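Local coordinates for protein epoxyqueuosine reductase (Streptococcus thermophilus, PDB 5D6S) that belongs to the QueG family of reductases and holds cobalamin together with two iron-sulfur clusters in a single chain, at residues 53-58 / 81-86; 69-74 / 232-237; 220-225 / 236-241. All blocks are in the same frame, centred on the assembly; numbering follows the deposited sequence.

Contact 1 (53-58 / 81-86); sequences DFDYLE and RIYPKL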
loop_
_atom_site.group_PDB
_atom_site.type_symbol
_atom_site.label_atom_id
_atom_site.label_comp_id
_atom_site.label_asym_id
_atom_site.label_seq_id
_atom_site.Cartn_x
_atom_site.Cartn_y
_atom_site.Cartn_z
ATOM N N ASP A 53 -11.480 15.274 19.915
ATOM C CA ASP A 53 -11.294 13.863 19.767
ATOM C C ASP A 53 -12.219 13.250 18.682
ATOM O O ASP A 53 -12.999 13.950 18.040
ATOM C CB ASP A 53 -11.345 13.158 21.128
ATOM C CG ASP A 53 -12.563 13.491 21.931
ATOM O OD1 ASP A 53 -13.685 13.227 21.430
ATOM O OD2 ASP A 53 -12.396 13.946 23.089
ATOM N N PHE A 54 -12.077 11.955 18.442
ATOM C CA PHE A 54 -12.764 11.297 17.349
ATOM C C PHE A 54 -13.575 10.115 17.861
ATOM O O PHE A 54 -13.694 9.112 17.162
ATOM C CB PHE A 54 -11.755 10.750 16.322
ATOM C CG PHE A 54 -10.994 11.797 15.546
ATOM C CD1 PHE A 54 -9.905 12.437 16.109
ATOM C CD2 PHE A 54 -11.329 12.075 14.227
ATOM C CE1 PHE A 54 -9.197 13.388 15.406
ATOM C CE2 PHE A 54 -10.624 13.026 13.507
ATOM C CZ PHE A 54 -9.558 13.684 14.094
ATOM N N ASP A 55 -14.195 10.234 19.027
ATOM C CA ASP A 55 -14.855 9.051 19.610
ATOM C C ASP A 55 -15.980 8.447 18.757
ATOM O O ASP A 55 -16.425 7.326 19.048
ATOM C CB ASP A 55 -15.316 9.234 21.078
ATOM C CG ASP A 55 -15.656 10.666 21.430
ATOM O OD1 ASP A 55 -16.249 11.375 20.587
ATOM O OD2 ASP A 55 -15.319 11.063 22.566
ATOM N N TYR A 56 -16.428 9.133 17.701
ATOM C CA TYR A 56 -17.346 8.469 16.751
ATOM C C TYR A 56 -16.714 7.198 16.124
ATOM O O TYR A 56 -17.428 6.252 15.796
ATOM C CB TYR A 56 -17.881 9.436 15.687
ATOM C CG TYR A 56 -16.982 9.787 14.523
ATOM C CD1 TYR A 56 -16.059 10.816 14.615
ATOM C CD2 TYR A 56 -17.107 9.125 13.295
ATOM C CE1 TYR A 56 -15.263 11.160 13.531
ATOM C CE2 TYR A 56 -16.309 9.460 12.197
ATOM C CZ TYR A 56 -15.386 10.481 12.317
ATOM O OH TYR A 56 -14.578 10.816 11.234
ATOM N N LEU A 57 -15.377 7.176 16.044
ATOM C CA LEU A 57 -14.602 6.022 15.567
ATOM C C LEU A 57 -14.468 4.846 16.563
ATOM O O LEU A 57 -14.541 3.683 16.152
ATOM C CB LEU A 57 -13.212 6.478 15.129
ATOM C CG LEU A 57 -13.195 7.520 14.014
ATOM C CD1 LEU A 57 -11.787 7.992 13.749
ATOM C CD2 LEU A 57 -13.804 6.975 12.732
ATOM N N GLU A 58 -14.299 5.148 17.846
ATOM C CA GLU A 58 -14.148 4.110 18.887
ATOM C C GLU A 58 -14.868 2.828 18.574
ATOM O O GLU A 58 -14.256 1.770 18.439
ATOM C CB GLU A 58 -14.685 4.579 20.250
ATOM C CG GLU A 58 -13.634 5.062 21.226
ATOM C CD GLU A 58 -13.797 4.477 22.622
ATOM O OE1 GLU A 58 -13.837 3.233 22.726
ATOM O OE2 GLU A 58 -13.824 5.256 23.611
ATOM N N ARG A 81 -5.344 6.765 19.442
ATOM C CA ARG A 81 -5.868 6.872 18.104
ATOM C C ARG A 81 -6.965 7.932 17.944
ATOM O O ARG A 81 -7.083 8.567 16.888
ATOM C CB ARG A 81 -6.436 5.522 17.722
ATOM C CG ARG A 81 -6.185 5.182 16.287
ATOM C CD ARG A 81 -5.096 4.154 16.111
ATOM N NE ARG A 81 -5.535 3.302 15.026
ATOM C CZ ARG A 81 -5.470 3.593 13.729
ATOM N NH1 ARG A 81 -5.968 2.730 12.862
ATOM N NH2 ARG A 81 -4.894 4.697 13.285
ATOM N N ILE A 82 -7.755 8.114 18.999
ATOM C CA ILE A 82 -8.925 9.009 18.994
ATOM C C ILE A 82 -8.745 10.308 19.808
ATOM O O ILE A 82 -9.457 11.279 19.569
ATOM C CB ILE A 82 -10.197 8.305 19.514
ATOM C CG1 ILE A 82 -9.852 7.246 20.541
ATOM C CG2 ILE A 82 -10.954 7.651 18.373
ATOM C CD1 ILE A 82 -11.015 6.892 21.424
ATOM N N TYR A 83 -7.798 10.331 20.743
ATOM C CA TYR A 83 -7.584 11.492 21.607
ATOM C C TYR A 83 -6.274 12.195 21.270
ATOM O O TYR A 83 -5.226 11.874 21.857
ATOM C CB TYR A 83 -7.583 11.067 23.096
ATOM C CG TYR A 83 -8.858 10.379 23.562
ATOM C CD1 TYR A 83 -10.111 10.932 23.287
ATOM C CD2 TYR A 83 -8.812 9.188 24.283
ATOM C CE1 TYR A 83 -11.287 10.315 23.698
ATOM C CE2 TYR A 83 -9.979 8.559 24.697
ATOM C CZ TYR A 83 -11.220 9.129 24.405
ATOM O OH TYR A 83 -12.386 8.499 24.794
ATOM N N PRO A 84 -6.315 13.184 20.364
ATOM C CA PRO A 84 -5.106 13.891 19.921
ATOM C C PRO A 84 -4.239 14.487 21.025
ATOM O O PRO A 84 -3.029 14.664 20.829
ATOM C CB PRO A 84 -5.649 15.019 19.049
ATOM C CG PRO A 84 -6.918 14.505 18.537
ATOM C CD PRO A 84 -7.495 13.653 19.637
ATOM N N LYS A 85 -4.844 14.795 22.167
ATOM C CA LYS A 85 -4.094 15.403 23.265
ATOM C C LYS A 85 -3.079 14.437 23.872
ATOM O O LYS A 85 -2.095 14.871 24.473
ATOM C CB LYS A 85 -5.032 15.967 24.338
ATOM C CG LYS A 85 -5.721 17.257 23.921
ATOM C CD LYS A 85 -6.884 17.605 24.838
ATOM C CE LYS A 85 -7.894 18.500 24.127
ATOM N NZ LYS A 85 -9.143 18.619 24.926
ATOM N N LEU A 86 -3.312 13.137 23.701
ATOM C CA LEU A 86 -2.341 12.122 24.130
ATOM C C LEU A 86 -1.049 12.145 23.307
ATOM O O LEU A 86 -0.024 11.696 23.770
ATOM C CB LEU A 86 -2.966 10.733 24.089
ATOM C CG LEU A 86 -4.084 10.501 25.107
ATOM C CD1 LEU A 86 -4.642 9.082 25.009
ATOM C CD2 LEU A 86 -3.592 10.747 26.522
#
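Ile82, on helix 78-82, meets Phe54, Leu57 and Glu58 through its two branches, next to Arg81, which hydrogen-bonds cobalamin, a ligand that Leu57 also reaches. The CG2 methyl of Ile82 packs on the backbone of Phe54, 3.8 Å from Phe54 CB, and lies 4.1 Å from Leu57 CB, while the other branch carries CD1 to the CG methylene of Glu58, the two side chains crossing at about a right angle. A beta-branched apolar residue suits this place because its two arms serve both directions at once. Glu58 offers its aliphatic part here; its carboxylate forms a salt bridge with Arg62. The carbonyl of Ile82 also takes part: Phe54 N donates to Ile82 O at 2.9 Å, and this oxygen lies at the edge of the phenyl ring.

At Tyr83 the CB bond leads away from 53-58. CG stands anti to the carbonyl carbon (chi1 -58°), and the ring lies side by side with Asp53, pointing the same way. The Asp53 carboxylate stands nearly perpendicular to the ring (82°), with its CG at the ring edge. Pro84 then sets CG 4.0 Å from Phe54 CE1 and CD 3.8 Å from Asp53 CA, a compact apolar block beside the phenyl ring, which also makes a cation-pi contact with Arg169.

One backbone bond, with apolar contacts beside it, thus holds helix 55-67 and the residues before it to the region of helix 78-82.

Contact 2 (69-74 / 232-237); sequences RTTGFE and MNARRC. With SF4 (iron/sulfur cluster), chain G.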
loop_
_atom_site.group_PDB
_atom_site.type_symbol
_atom_site.label_atom_id
_atom_site.label_comp_id
_atom_site.label_asym_id
_atom_site.label_seq_id
_atom_site.Cartn_x
_atom_site.Cartn_y
_atom_site.Cartn_z
ATOM N N ARG A 69 -10.499 -8.240 11.805
ATOM C CA ARG A 69 -10.454 -7.666 10.468
ATOM C C ARG A 69 -9.274 -6.679 10.316
ATOM O O ARG A 69 -9.086 -6.045 9.268
ATOM C CB ARG A 69 -11.788 -6.964 10.140
ATOM C CG ARG A 69 -13.018 -7.872 10.175
ATOM C CD ARG A 69 -14.341 -7.142 9.899
ATOM N NE ARG A 69 -14.183 -5.685 9.904
ATOM C CZ ARG A 69 -14.570 -4.843 10.861
ATOM N NH1 ARG A 69 -15.195 -5.252 11.953
ATOM N NH2 ARG A 69 -14.318 -3.563 10.716
ATOM N N THR A 70 -8.474 -6.593 11.359
ATOM C CA THR A 70 -7.313 -5.724 11.408
ATOM C C THR A 70 -6.042 -6.428 10.848
ATOM O O THR A 70 -5.877 -7.641 10.993
ATOM C CB THR A 70 -7.049 -5.281 12.854
ATOM O OG1 THR A 70 -5.826 -4.551 12.897
ATOM C CG2 THR A 70 -6.894 -6.480 13.806
ATOM N N THR A 71 -5.143 -5.656 10.230
ATOM C CA THR A 71 -3.910 -6.215 9.620
ATOM C C THR A 71 -2.794 -6.500 10.597
ATOM O O THR A 71 -1.977 -7.387 10.354
ATOM C CB THR A 71 -3.251 -5.276 8.588
ATOM O OG1 THR A 71 -2.870 -4.055 9.229
ATOM C CG2 THR A 71 -4.180 -4.987 7.489
ATOM N N GLY A 72 -2.699 -5.689 11.640
ATOM C CA GLY A 72 -1.538 -5.690 12.518
ATOM C C GLY A 72 -0.619 -4.513 12.284
ATOM O O GLY A 72 0.316 -4.305 13.040
ATOM N N PHE A 73 -0.862 -3.732 11.236
ATOM C CA PHE A 73 0.001 -2.573 10.931
ATOM C C PHE A 73 -0.496 -1.342 11.640
ATOM O O PHE A 73 0.158 -0.302 11.635
ATOM C CB PHE A 73 0.034 -2.271 9.430
ATOM C CG PHE A 73 0.508 -3.403 8.579
ATOM C CD1 PHE A 73 1.238 -4.447 9.104
ATOM C CD2 PHE A 73 0.234 -3.407 7.213
ATOM C CE1 PHE A 73 1.680 -5.481 8.291
ATOM C CE2 PHE A 73 0.680 -4.429 6.394
ATOM C CZ PHE A 73 1.406 -5.468 6.940
ATOM N N GLU A 74 -1.686 -1.456 12.205
ATOM C CA GLU A 74 -2.354 -0.321 12.796
ATOM C C GLU A 74 -1.740 -0.058 14.150
ATOM O O GLU A 74 -1.266 -0.964 14.837
ATOM C CB GLU A 74 -3.843 -0.600 12.983
ATOM C CG GLU A 74 -4.581 -0.949 11.706
ATOM C CD GLU A 74 -4.505 -2.419 11.340
ATOM O OE1 GLU A 74 -3.903 -3.206 12.111
ATOM O OE2 GLU A 74 -5.016 -2.776 10.258
ATOM N N MET A 232 -13.784 -2.618 6.248
ATOM C CA MET A 232 -13.057 -3.657 5.501
ATOM C C MET A 232 -12.704 -4.888 6.328
ATOM O O MET A 232 -12.436 -4.762 7.513
ATOM C CB MET A 232 -11.773 -2.996 4.991
ATOM C CG MET A 232 -10.744 -3.913 4.394
ATOM S SD MET A 232 -9.230 -2.987 4.077
ATOM C CE MET A 232 -9.512 -2.372 2.416
ATOM N N ASN A 233 -12.706 -6.072 5.716
ATOM C CA ASN A 233 -11.904 -7.196 6.272
ATOM C C ASN A 233 -10.468 -7.182 5.722
ATOM O O ASN A 233 -10.202 -7.778 4.697
ATOM C CB ASN A 233 -12.520 -8.551 5.990
ATOM C CG ASN A 233 -11.778 -9.676 6.700
ATOM O OD1 ASN A 233 -12.238 -10.812 6.745
ATOM N ND2 ASN A 233 -10.678 -9.350 7.330
ATOM N N ALA A 234 -9.565 -6.445 6.376
ATOM C CA ALA A 234 -8.273 -6.078 5.774
ATOM C C ALA A 234 -7.367 -7.282 5.536
ATOM O O ALA A 234 -6.511 -7.301 4.657
ATOM C CB ALA A 234 -7.573 -5.066 6.664
ATOM N N ARG A 235 -7.510 -8.227 6.437
ATOM C CA ARG A 235 -7.061 -9.569 6.314
ATOM C C ARG A 235 -7.258 -10.142 4.896
ATOM O O ARG A 235 -6.471 -10.989 4.486
ATOM C CB ARG A 235 -7.915 -10.358 7.292
ATOM C CG ARG A 235 -7.230 -11.211 8.337
ATOM C CD ARG A 235 -6.374 -10.447 9.320
ATOM N NE ARG A 235 -5.171 -11.260 9.440
ATOM C CZ ARG A 235 -3.964 -10.844 9.812
ATOM N NH1 ARG A 235 -3.733 -9.599 10.181
ATOM N NH2 ARG A 235 -2.982 -11.711 9.804
ATOM N N ARG A 236 -8.285 -9.702 4.159
ATOM C CA ARG A 236 -8.518 -10.159 2.761
ATOM C C ARG A 236 -8.222 -9.094 1.701
ATOM O O ARG A 236 -8.468 -9.294 0.531
ATOM C CB ARG A 236 -9.941 -10.665 2.569
ATOM C CG ARG A 236 -10.304 -11.826 3.484
ATOM C CD ARG A 236 -11.740 -12.334 3.320
ATOM N NE ARG A 236 -12.113 -12.413 1.904
ATOM C CZ ARG A 236 -11.758 -13.395 1.082
ATOM N NH1 ARG A 236 -11.035 -14.450 1.517
ATOM N NH2 ARG A 236 -12.127 -13.333 -0.181
ATOM N N CYS A 237 -7.691 -7.956 2.100
ATOM C CA CYS A 237 -7.201 -7.015 1.101
ATOM C C CYS A 237 -5.935 -7.592 0.441
ATOM O O CYS A 237 -5.026 -8.057 1.123
ATOM C CB CYS A 237 -6.865 -5.633 1.691
ATOM S SG CYS A 237 -6.634 -4.403 0.368
HETATM FE FE1 SF4 G . -8.031 -4.172 -1.213
HETATM FE FE2 SF4 G . -7.938 -4.404 -3.779
HETATM FE FE3 SF4 G . -9.227 -2.411 -2.695
HETATM FE FE4 SF4 G . -10.196 -4.786 -2.553
HETATM S S1 SF4 G . -9.856 -3.660 -4.272
HETATM S S2 SF4 G . -9.987 -3.399 -1.008
HETATM S S3 SF4 G . -8.358 -5.900 -2.414
HETATM S S4 SF4 G . -7.162 -2.820 -2.585
#
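Arg69 and Asn233 lie across each other at a slant, guanidinium and amide planes 85° apart, and Asn233 ND2 rests 3.6 Å from Arg69 CA. Further along the arginine, Arg69 NE donates to Met232 O at 3.1 Å in a nearly straight bond (166°). The oxygen lies in the guanidinium plane, but the nitrogen stands above the plane of the carbonyl. Arg69 NH1 turns to Glu67 in a salt bridge, so this long, multiply donating side chain links two acceptors.

Arg235 reaches back the other way, from 232-237 to 69-74. Its chain bends at chi2 and chi3; NH1 lies 3.0 Å from Thr70 O, in the carbonyl plane on a lone pair, and bonds weakly to Thr71 O as well. Between the two arginines, Ala234 N donates to Arg69 O at 3.0 Å. With Thr71 OG1 between the backbone N and carbonyl carbon (chi1 61°), CG2 is left beside the backbone N, where it meets the small Ala234 CB at 3.5 Å; OG1 accepts from Phe73 N in an ST turn and donates to Glu74 OE2.

Met232 CE packs 3.6 Å from S2 of the iron-sulfur cluster, whose iron atom FE1 is bound by Cys237 SG at 2.1 Å. Thr71, Glu74 and Met232 also touch cobalamin, so the joined loops line its pocket. The contact ties the loop between helices 55-67 and 78-82 to the loop leading into helix 238-243, where Phe240 packs against both Thr71 and Arg235.

Contact 3 (220-225 / 236-241); sequences ACPTSC and RCLSFQ. With SF4 (iron/sulfur cluster), chain G.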
loop_
_atom_site.group_PDB
_atom_site.type_symbol
_atom_site.label_atom_id
_atom_site.label_comp_id
_atom_site.label_asym_id
_atom_site.label_seq_id
_atom_site.Cartn_x
_atom_site.Cartn_y
_atom_site.Cartn_z
ATOM N N ALA A 220 -15.966 -4.514 -7.689
ATOM C CA ALA A 220 -14.692 -4.754 -8.371
ATOM C C ALA A 220 -13.644 -5.416 -7.456
ATOM O O ALA A 220 -12.753 -6.116 -7.952
ATOM C CB ALA A 220 -14.148 -3.449 -8.963
ATOM N N CYS A 221 -13.731 -5.196 -6.141
ATOM C CA CYS A 221 -12.767 -5.810 -5.208
ATOM C C CYS A 221 -12.763 -7.316 -5.421
ATOM O O CYS A 221 -13.784 -7.949 -5.180
ATOM C CB CYS A 221 -13.115 -5.527 -3.750
ATOM S SG CYS A 221 -11.932 -6.180 -2.529
ATOM N N PRO A 222 -11.613 -7.884 -5.828
ATOM C CA PRO A 222 -11.538 -9.285 -6.224
ATOM C C PRO A 222 -11.649 -10.267 -5.086
ATOM O O PRO A 222 -11.840 -11.460 -5.319
ATOM C CB PRO A 222 -10.162 -9.407 -6.877
ATOM C CG PRO A 222 -9.500 -8.066 -6.755
ATOM C CD PRO A 222 -10.282 -7.254 -5.783
ATOM N N THR A 223 -11.558 -9.770 -3.868
ATOM C CA THR A 223 -11.762 -10.605 -2.693
ATOM C C THR A 223 -13.060 -10.275 -1.958
ATOM O O THR A 223 -13.411 -10.965 -1.003
ATOM C CB THR A 223 -10.599 -10.450 -1.678
ATOM O OG1 THR A 223 -10.498 -9.088 -1.248
ATOM C CG2 THR A 223 -9.295 -10.849 -2.296
ATOM N N SER A 224 -13.745 -9.204 -2.378
ATOM C CA SER A 224 -14.936 -8.697 -1.672
ATOM C C SER A 224 -14.627 -8.382 -0.212
ATOM O O SER A 224 -15.453 -8.617 0.666
ATOM C CB SER A 224 -16.112 -9.682 -1.710
ATOM O OG SER A 224 -16.507 -9.971 -3.029
ATOM N N CYS A 225 -13.466 -7.791 0.053
ATOM C CA CYS A 225 -13.104 -7.463 1.452
ATOM C C CYS A 225 -13.900 -6.234 1.983
ATOM O O CYS A 225 -14.239 -6.172 3.176
ATOM C CB CYS A 225 -11.589 -7.248 1.637
ATOM S SG CYS A 225 -10.878 -5.812 0.768
ATOM N N ARG A 236 -8.285 -9.702 4.159
ATOM C CA ARG A 236 -8.518 -10.159 2.761
ATOM C C ARG A 236 -8.222 -9.094 1.701
ATOM O O ARG A 236 -8.468 -9.294 0.531
ATOM C CB ARG A 236 -9.941 -10.665 2.569
ATOM C CG ARG A 236 -10.304 -11.826 3.484
ATOM C CD ARG A 236 -11.740 -12.334 3.320
ATOM N NE ARG A 236 -12.113 -12.413 1.904
ATOM C CZ ARG A 236 -11.758 -13.395 1.082
ATOM N NH1 ARG A 236 -11.035 -14.450 1.517
ATOM N NH2 ARG A 236 -12.127 -13.333 -0.181
ATOM N N CYS A 237 -7.691 -7.956 2.100
ATOM C CA CYS A 237 -7.201 -7.015 1.101
ATOM C C CYS A 237 -5.935 -7.592 0.441
ATOM O O CYS A 237 -5.026 -8.057 1.123
ATOM C CB CYS A 237 -6.865 -5.633 1.691
ATOM S SG CYS A 237 -6.634 -4.403 0.368
ATOM N N LEU A 238 -5.877 -7.540 -0.879
ATOM C CA LEU A 238 -4.683 -7.945 -1.594
ATOM C C LEU A 238 -3.524 -7.025 -1.295
ATOM O O LEU A 238 -2.367 -7.436 -1.414
ATOM C CB LEU A 238 -4.936 -7.952 -3.095
ATOM C CG LEU A 238 -5.961 -8.965 -3.619
ATOM C CD1 LEU A 238 -5.993 -8.864 -5.130
ATOM C CD2 LEU A 238 -5.650 -10.378 -3.190
ATOM N N SER A 239 -3.798 -5.770 -0.937
ATOM C CA SER A 239 -2.689 -4.870 -0.575
ATOM C C SER A 239 -1.962 -5.431 0.633
ATOM O O SER A 239 -0.729 -5.378 0.738
ATOM C CB SER A 239 -3.176 -3.464 -0.269
ATOM O OG SER A 239 -2.071 -2.585 -0.053
ATOM N N PHE A 240 -2.746 -6.003 1.543
ATOM C CA PHE A 240 -2.213 -6.627 2.734
ATOM C C PHE A 240 -1.504 -7.893 2.348
ATOM O O PHE A 240 -0.394 -8.140 2.793
ATOM C CB PHE A 240 -3.333 -6.909 3.751
ATOM C CG PHE A 240 -2.890 -7.723 4.936
ATOM C CD1 PHE A 240 -1.880 -7.265 5.771
ATOM C CD2 PHE A 240 -3.432 -8.962 5.178
ATOM C CE1 PHE A 240 -1.461 -8.025 6.852
ATOM C CE2 PHE A 240 -2.986 -9.732 6.222
ATOM C CZ PHE A 240 -2.019 -9.268 7.069
ATOM N N GLN A 241 -2.137 -8.700 1.516
ATOM C CA GLN A 241 -1.581 -10.005 1.201
ATOM C C GLN A 241 -0.197 -9.865 0.573
ATOM O O GLN A 241 0.721 -10.630 0.893
ATOM C CB GLN A 241 -2.495 -10.788 0.289
ATOM C CG GLN A 241 -3.710 -11.378 0.979
ATOM C CD GLN A 241 -3.425 -12.291 2.154
ATOM O OE1 GLN A 241 -4.055 -12.169 3.172
ATOM N NE2 GLN A 241 -2.508 -13.231 2.002
HETATM FE FE1 SF4 G . -8.031 -4.172 -1.213
HETATM FE FE2 SF4 G . -7.938 -4.404 -3.779
HETATM FE FE3 SF4 G . -9.227 -2.411 -2.695
HETATM FE FE4 SF4 G . -10.196 -4.786 -2.553
HETATM S S1 SF4 G . -9.856 -3.660 -4.272
HETATM S S2 SF4 G . -9.987 -3.399 -1.008
HETATM S S3 SF4 G . -8.358 -5.900 -2.414
HETATM S S4 SF4 G . -7.162 -2.820 -2.585
#
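Pro222, Thr223 and Cys225 face Arg236, Cys237 and Leu238 beside one iron-sulfur cluster. Just ahead of them Cys221, where the chain leaves helix 216-220, binds iron atom FE4 through SG at 2.2 Å; the same sulfur accepts from Cys225 N, and the turn between them stays close to the metal site. Cys221 to Ser224 is a type I beta turn, and Pro222, with its restricted phi near that of the second position of such a turn, fits there. Its ring also supplies an apolar surface, with Pro222 CG 3.9 Å from Leu238 CD1.

A cysteine followed by proline in this setting recalls the bacterial ferredoxin pattern CxxCxxCxxxCP. Cys211, Cys214 and Cys217 line the pocket of the other cluster, whereas Cys221 turns to this one, whose pocket also holds Cys263 and Cys266.

Thr223 uses each of its parts. With the hydroxyl lodged between backbone N and carbonyl carbon (chi1 60°), Thr223 OG1 donates to Arg236 O at 2.7 Å from above the carbonyl plane. Its methyl CG2 meets Leu238 CD2 at 3.8 Å. In return, Arg236 NH2 donates to Thr223 O at 2.8 Å; this bond is almost straight (170°) and falls in the planes of both guanidinium and carbonyl, on a lone pair. Arg236 NH2 also pairs with Glu251, and Phe252 of the same helix, 250-255, packs on Thr223, Arg236 and Leu238.

Cys225 brings CB 3.9 Å from Arg236 CB and SG 4.1 Å from Cys237 CB. Its small side chain fits between Arg236, Cys237 and the cluster, whose pocket it lines. Across from it Cys237 is the N-cap of helix 238-243, its sulfur accepting a weak bond from Ser239 N.

How the contacts relate
Contacts 2 and 3 are neighbours, their centres 10 Å apart; they share Arg236 and Cys237, touch the same iron-sulfur cluster, and are joined by a probable hydrogen bond from Asn233 N to Cys225 O. Contact 1 lies farther out, 20 Å between centres from contact 2 and 28 Å from contact 3, and meets contact 2 where Arg81 packs on Glu74. Along the chain, 69-74 falls between the two segments of contact 1, and contact 3 comes wholly after contact 1. Contact 2 thus bridges the N-terminal region around helices 55-67 and 78-82 to the cluster-binding region, and residues of all three contacts line the cobalamin pocket.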